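Local coordinates for encapsidation protein (Lactococcus phage asccphi28, PDB 7JQP) that probably uses ATP hydrolysis to drive translocation of the phage genome into the capsid as an ASCE-fold packaging motor, at residues A[276-281]-A[318-323]; A[265-271]-A[296-300]. All coordinates share one frame; numbering follows the deposited sequence.

In the fold
Both contacts belong to the six-stranded mixed sheet of the C-terminal part of the chain, separate from the eleven-stranded sheet that carries the probable P-loop at the end of strand 21-26. Their centres are 18 Å apart, and each lies about 30 Å from the centre of the chain. Neighbouring strands 280-288 and 293-300 connect them: Tyr281 O of contact 1 and Tyr300 N of contact 2 are 2.8 Å apart, probably hydrogen-bonded. Contact 1 ties the loop before edge strand 324-325 to a hairpin, whereas contact 2 lays the incoming loop 265-271 on strand 293-300. The hairpin of contact 1 also reaches a second subunit, through a salt bridge from Asp278 to Arg246 of that subunit.

Contact 1: A[276-281]-A[318-323]; sequences KYDRQY and TLMEDE
Lys276 and Glu323 have the closest backbones of the two segments, with their CA atoms 8.7 Å apart. Segment 276-281 is a tight hairpin that reverses at Asp278 and Arg279, both with left-handed backbone angles, and Tyr277 N bonds to Gln280 O across the turn. Segment 318-323 is a loop that ends in a type II' turn from Met320 to Glu323. The lysine side chain bridges the gap: a bend at chi3 (63°) in an otherwise extended chain brings its ammonium between the carboxylate and a backbone carbonyl. NZ makes a salt bridge of 2.8 Å to Glu323 OE2, approached on its syn side, and a weak bond of 3.0 Å to OE1, so the ammonium faces both carboxylate oxygens, OE2 more firmly. A third bond, 3.1 Å long, runs from NZ to Thr318 O, with the donor 37° above the carbonyl plane. The selenomethionine Met320 adds its CE at 3.9 Å from Lys276 NZ. Nearer its root, Lys276 CG lies 3.9 Å above one face of the Tyr281 ring, toward the rim. Next door, Asn313 on strand 311-313 touches both Thr318 and Glu323. A buried lysine thus ties a surface loop to a tight beta-hairpin of the C-terminal sheet.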
loop_
_atom_site.group_PDB
_atom_site.type_symbol
_atom_site.label_atom_id
_atom_site.label_comp_id
_atom_site.label_asym_id
_atom_site.label_seq_id
_atom_site.Cartn_x
_atom_site.Cartn_y
_atom_site.Cartn_z
ATOM N N LYS A 276 -32.596 1.442 28.415
ATOM C CA LYS A 276 -33.609 2.375 27.933
ATOM C C LYS A 276 -33.140 2.916 26.587
ATOM O O LYS A 276 -32.128 3.622 26.512
ATOM C CB LYS A 276 -33.851 3.506 28.929
ATOM C CG LYS A 276 -34.874 4.524 28.428
ATOM C CD LYS A 276 -35.272 5.541 29.492
ATOM C CE LYS A 276 -34.101 6.394 29.954
ATOM N NZ LYS A 276 -34.538 7.401 30.967
ATOM N N TYR A 277 -33.873 2.588 25.526
ATOM C CA TYR A 277 -33.501 3.010 24.185
ATOM C C TYR A 277 -34.736 3.426 23.406
ATOM O O TYR A 277 -35.718 2.681 23.341
ATOM C CB TYR A 277 -32.771 1.894 23.429
ATOM C CG TYR A 277 -31.967 2.413 22.263
ATOM C CD1 TYR A 277 -30.826 3.172 22.475
ATOM C CD2 TYR A 277 -32.354 2.161 20.955
ATOM C CE1 TYR A 277 -30.086 3.659 21.418
ATOM C CE2 TYR A 277 -31.619 2.643 19.889
ATOM C CZ TYR A 277 -30.486 3.392 20.128
ATOM O OH TYR A 277 -29.748 3.877 19.073
ATOM N N ASP A 278 -34.679 4.623 22.822
ATOM C CA ASP A 278 -35.701 5.092 21.887
ATOM C C ASP A 278 -37.090 5.049 22.523
ATOM O O ASP A 278 -38.027 4.448 21.991
ATOM C CB ASP A 278 -35.653 4.273 20.593
ATOM C CG ASP A 278 -36.557 4.828 19.513
ATOM O OD1 ASP A 278 -37.153 5.900 19.726
ATOM O OD2 ASP A 278 -36.667 4.191 18.444
ATOM N N ARG A 279 -37.215 5.707 23.675
ATOM C CA ARG A 279 -38.488 5.867 24.375
ATOM C C ARG A 279 -39.085 4.533 24.803
ATOM O O ARG A 279 -40.298 4.428 25.016
ATOM C CB ARG A 279 -39.483 6.650 23.513
ATOM C CG ARG A 279 -39.126 8.125 23.393
ATOM C CD ARG A 279 -40.132 8.911 22.567
ATOM N NE ARG A 279 -39.965 10.346 22.779
ATOM C CZ ARG A 279 -40.878 11.264 22.478
ATOM N NH1 ARG A 279 -42.038 10.905 21.946
ATOM N NH2 ARG A 279 -40.628 12.544 22.716
ATOM N N GLN A 280 -38.241 3.518 24.949
ATOM C CA GLN A 280 -38.670 2.187 25.349
ATOM C C GLN A 280 -37.567 1.568 26.194
ATOM O O GLN A 280 -36.478 2.129 26.340
ATOM C CB GLN A 280 -38.971 1.296 24.141
ATOM C CG GLN A 280 -40.387 1.387 23.606
ATOM C CD GLN A 280 -40.633 0.407 22.472
ATOM O OE1 GLN A 280 -39.691 -0.094 21.856
ATOM N NE2 GLN A 280 -41.902 0.119 22.200
ATOM N N TYR A 281 -37.855 0.395 26.747
ATOM C CA TYR A 281 -36.882 -0.364 27.517
ATOM C C TYR A 281 -36.690 -1.724 26.868
ATOM O O TYR A 281 -37.662 -2.449 26.635
ATOM C CB TYR A 281 -37.326 -0.530 28.971
ATOM C CG TYR A 281 -37.552 0.778 29.691
ATOM C CD1 TYR A 281 -38.721 1.501 29.504
ATOM C CD2 TYR A 281 -36.598 1.289 30.558
ATOM C CE1 TYR A 281 -38.935 2.697 30.160
ATOM C CE2 TYR A 281 -36.802 2.485 31.218
ATOM C CZ TYR A 281 -37.972 3.185 31.017
ATOM O OH TYR A 281 -38.181 4.376 31.676
ATOM N N THR A 318 -30.986 12.053 28.736
ATOM C CA THR A 318 -32.224 11.483 29.251
ATOM C C THR A 318 -32.010 10.612 30.484
ATOM O O THR A 318 -32.978 10.036 30.995
ATOM C CB THR A 318 -32.923 10.664 28.155
ATOM O OG1 THR A 318 -34.281 10.402 28.538
ATOM C CG2 THR A 318 -32.205 9.341 27.918
ATOM N N LEU A 319 -30.780 10.516 30.983
ATOM C CA LEU A 319 -30.510 9.722 32.175
ATOM C C LEU A 319 -31.218 10.344 33.373
ATOM O O LEU A 319 -31.204 11.565 33.558
ATOM C CB LEU A 319 -29.003 9.652 32.419
ATOM C CG LEU A 319 -28.436 8.738 33.505
ATOM C CD1 LEU A 319 -26.913 8.664 33.330
ATOM C CD2 LEU A 319 -28.784 9.173 34.903
HETATM N N MSE A 320 -31.847 9.499 34.185
HETATM C CA MSE A 320 -32.561 9.976 35.364
HETATM C C MSE A 320 -32.728 8.896 36.428
HETATM O O MSE A 320 -32.586 7.709 36.148
HETATM C CB MSE A 320 -33.942 10.508 34.961
HETATM C CG MSE A 320 -34.922 9.420 34.547
HETATM SE SE MSE A 320 -36.538 10.125 33.718
HETATM C CE MSE A 320 -37.467 8.440 33.394
ATOM N N GLU A 321 -33.023 9.329 37.653
ATOM C CA GLU A 321 -33.367 8.439 38.771
ATOM C C GLU A 321 -32.205 7.472 38.993
ATOM O O GLU A 321 -31.055 7.927 39.089
ATOM C CB GLU A 321 -34.723 7.797 38.476
ATOM C CG GLU A 321 -35.343 7.062 39.656
ATOM C CD GLU A 321 -36.862 7.039 39.606
ATOM O OE1 GLU A 321 -37.465 8.088 39.293
ATOM O OE2 GLU A 321 -37.452 5.974 39.880
ATOM N N ASP A 322 -32.448 6.168 39.093
ATOM C CA ASP A 322 -31.438 5.184 39.455
ATOM C C ASP A 322 -30.819 4.489 38.252
ATOM O O ASP A 322 -30.084 3.512 38.427
ATOM C CB ASP A 322 -32.064 4.141 40.384
ATOM C CG ASP A 322 -32.609 4.747 41.662
ATOM O OD1 ASP A 322 -31.995 5.699 42.185
ATOM O OD2 ASP A 322 -33.713 4.338 42.081
ATOM N N GLU A 323 -31.087 4.964 37.039
ATOM C CA GLU A 323 -30.525 4.318 35.863
ATOM C C GLU A 323 -29.003 4.421 35.875
ATOM O O GLU A 323 -28.424 5.397 36.362
ATOM C CB GLU A 323 -31.082 4.947 34.587
ATOM C CG GLU A 323 -32.596 5.050 34.550
ATOM C CD GLU A 323 -33.105 5.620 33.240
ATOM O OE1 GLU A 323 -32.302 6.236 32.507
ATOM O OE2 GLU A 323 -34.306 5.448 32.942
#

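Contact 2: A[265-271]-A[296-300]; sequences KHYGKKP and YYQVY
Gln298 NE2 faces the carbonyls of the loop 265-271: Tyr267 O is 3.0 Å away, at an angle too poor for a hydrogen bond, and Lys269 O is more distant. At the other end of the amide, Gln298 OE1 takes the hydroxyl of Tyr300, a neighbour on the same face of the strand, though the modelled bond is too short to be trusted in its length. Tyr267 and Tyr296 form the aromatic part of the contact. Tyr267 CB sits over the centre of the Tyr296 ring, 3.4 Å from its centroid and 14° off the normal, a CH-pi contact. With its CG anti to the backbone N (chi1 -174°), Tyr267 carries its own ring onward past that face, and the two rings form an offset stack with centroids 4.9 Å apart and planes at 25°. Lys265 runs alongside Tyr296, pointing the same way, and brings CG to the ring edge, 3.5 Å from Tyr296 CE2. Farther along, Pro271 and Tyr300 approach from opposite directions; Pro271 CG is 3.8 Å from Tyr300 CE1, and Pro271 CD is 3.5 Å from Tyr300 OH. Tyr296 also meets the ring of Tyr348 on the adjoining strand 348-349. On the reverse side of the strand, Tyr297 and Val299 pack against Trp358 and its helix 352-365. What results is an irregular loop laid over one face of a beta-sheet: Tyr296 and Tyr300, with Gln298 between them, receive the chain that leads from helix 246-252 into strand 273-277, while helices pack on the other face.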
loop_
_atom_site.group_PDB
_atom_site.type_symbol
_atom_site.label_atom_id
_atom_site.label_comp_id
_atom_site.label_asym_id
_atom_site.label_seq_id
_atom_site.Cartn_x
_atom_site.Cartn_y
_atom_site.Cartn_z
ATOM N N LYS A 265 -39.724 -16.580 20.214
ATOM C CA LYS A 265 -40.382 -17.237 21.340
ATOM C C LYS A 265 -40.591 -16.198 22.441
ATOM O O LYS A 265 -39.906 -15.172 22.486
ATOM C CB LYS A 265 -39.542 -18.407 21.877
ATOM C CG LYS A 265 -40.230 -19.296 22.914
ATOM C CD LYS A 265 -41.151 -20.329 22.290
ATOM C CE LYS A 265 -40.350 -21.544 21.806
ATOM N NZ LYS A 265 -41.206 -22.539 21.097
ATOM N N HIS A 266 -41.561 -16.466 23.318
ATOM C CA HIS A 266 -41.896 -15.575 24.421
ATOM C C HIS A 266 -41.617 -16.236 25.767
ATOM O O HIS A 266 -41.962 -17.403 25.982
ATOM C CB HIS A 266 -43.366 -15.152 24.376
ATOM C CG HIS A 266 -43.777 -14.302 25.535
ATOM N ND1 HIS A 266 -44.416 -14.813 26.644
ATOM C CD2 HIS A 266 -43.617 -12.978 25.769
ATOM C CE1 HIS A 266 -44.640 -13.839 27.507
ATOM N NE2 HIS A 266 -44.169 -12.715 26.998
ATOM N N TYR A 267 -41.010 -15.473 26.682
ATOM C CA TYR A 267 -40.679 -15.934 28.028
ATOM C C TYR A 267 -41.313 -14.989 29.041
ATOM O O TYR A 267 -41.088 -13.773 28.991
ATOM C CB TYR A 267 -39.159 -15.999 28.214
ATOM C CG TYR A 267 -38.689 -16.600 29.521
ATOM C CD1 TYR A 267 -39.209 -17.797 29.993
ATOM C CD2 TYR A 267 -37.701 -15.976 30.270
ATOM C CE1 TYR A 267 -38.771 -18.344 31.183
ATOM C CE2 TYR A 267 -37.248 -16.521 31.449
ATOM C CZ TYR A 267 -37.793 -17.700 31.910
ATOM O OH TYR A 267 -37.347 -18.243 33.094
ATOM N N GLY A 268 -42.097 -15.550 29.962
ATOM C CA GLY A 268 -42.839 -14.724 30.900
ATOM C C GLY A 268 -41.972 -14.044 31.945
ATOM O O GLY A 268 -42.246 -12.910 32.341
ATOM N N LYS A 269 -40.932 -14.723 32.421
ATOM C CA LYS A 269 -40.184 -14.195 33.555
ATOM C C LYS A 269 -39.579 -12.834 33.218
ATOM O O LYS A 269 -39.325 -12.507 32.054
ATOM C CB LYS A 269 -39.068 -15.158 33.978
ATOM C CG LYS A 269 -39.537 -16.453 34.635
ATOM C CD LYS A 269 -40.301 -16.215 35.927
ATOM C CE LYS A 269 -41.024 -17.483 36.363
ATOM N NZ LYS A 269 -41.889 -17.254 37.551
ATOM N N LYS A 270 -39.334 -12.044 34.263
ATOM C CA LYS A 270 -38.818 -10.697 34.085
ATOM C C LYS A 270 -37.364 -10.737 33.617
ATOM O O LYS A 270 -36.637 -11.693 33.900
ATOM C CB LYS A 270 -38.949 -9.903 35.380
ATOM C CG LYS A 270 -40.406 -9.707 35.788
ATOM C CD LYS A 270 -40.562 -9.048 37.145
ATOM C CE LYS A 270 -42.031 -8.769 37.456
ATOM N NZ LYS A 270 -42.837 -10.009 37.628
ATOM N N PRO A 271 -36.921 -9.713 32.894
ATOM C CA PRO A 271 -35.578 -9.751 32.305
ATOM C C PRO A 271 -34.478 -9.553 33.335
ATOM O O PRO A 271 -34.663 -8.964 34.403
ATOM C CB PRO A 271 -35.609 -8.588 31.307
ATOM C CG PRO A 271 -36.513 -7.593 31.987
ATOM C CD PRO A 271 -37.627 -8.460 32.553
ATOM N N TYR A 296 -33.738 -14.865 25.814
ATOM C CA TYR A 296 -34.900 -14.226 25.210
ATOM C C TYR A 296 -34.675 -12.722 25.182
ATOM O O TYR A 296 -34.312 -12.126 26.199
ATOM C CB TYR A 296 -36.192 -14.528 25.972
ATOM C CG TYR A 296 -36.604 -15.977 25.979
ATOM C CD1 TYR A 296 -35.921 -16.911 26.743
ATOM C CD2 TYR A 296 -37.687 -16.410 25.226
ATOM C CE1 TYR A 296 -36.304 -18.235 26.757
ATOM C CE2 TYR A 296 -38.080 -17.732 25.236
ATOM C CZ TYR A 296 -37.383 -18.641 26.003
ATOM O OH TYR A 296 -37.766 -19.962 26.014
ATOM N N TYR A 297 -34.898 -12.114 24.022
ATOM C CA TYR A 297 -34.754 -10.676 23.833
ATOM C C TYR A 297 -36.146 -10.070 23.762
ATOM O O TYR A 297 -36.940 -10.439 22.890
ATOM C CB TYR A 297 -33.955 -10.372 22.567
ATOM C CG TYR A 297 -32.464 -10.571 22.720
ATOM C CD1 TYR A 297 -31.956 -11.673 23.394
ATOM C CD2 TYR A 297 -31.566 -9.660 22.183
ATOM C CE1 TYR A 297 -30.597 -11.856 23.538
ATOM C CE2 TYR A 297 -30.202 -9.838 22.319
ATOM C CZ TYR A 297 -29.724 -10.939 22.996
ATOM O OH TYR A 297 -28.368 -11.124 23.137
ATOM N N GLN A 298 -36.439 -9.139 24.670
ATOM C CA GLN A 298 -37.781 -8.599 24.814
ATOM C C GLN A 298 -37.744 -7.077 24.835
ATOM O O GLN A 298 -36.707 -6.458 25.090
ATOM C CB GLN A 298 -38.465 -9.110 26.097
ATOM C CG GLN A 298 -38.170 -10.558 26.449
ATOM C CD GLN A 298 -38.361 -10.841 27.932
ATOM O OE1 GLN A 298 -38.166 -9.963 28.773
ATOM N NE2 GLN A 298 -38.751 -12.068 28.256
ATOM N N VAL A 299 -38.911 -6.487 24.576
ATOM C CA VAL A 299 -39.108 -5.043 24.597
ATOM C C VAL A 299 -40.275 -4.735 25.523
ATOM O O VAL A 299 -41.332 -5.368 25.426
ATOM C CB VAL A 299 -39.383 -4.487 23.186
ATOM C CG1 VAL A 299 -39.449 -2.970 23.211
ATOM C CG2 VAL A 299 -38.317 -4.977 22.214
ATOM N N TYR A 300 -40.083 -3.776 26.425
ATOM C CA TYR A 300 -41.116 -3.353 27.361
ATOM C C TYR A 300 -41.416 -1.877 27.141
ATOM O O TYR A 300 -40.507 -1.040 27.173
ATOM C CB TYR A 300 -40.680 -3.600 28.808
ATOM C CG TYR A 300 -40.490 -5.063 29.139
ATOM C CD1 TYR A 300 -39.257 -5.676 28.967
ATOM C CD2 TYR A 300 -41.544 -5.831 29.618
ATOM C CE1 TYR A 300 -39.076 -7.014 29.264
ATOM C CE2 TYR A 300 -41.372 -7.170 29.917
ATOM C CZ TYR A 300 -40.137 -7.757 29.737
ATOM O OH TYR A 300 -39.966 -9.089 30.035
#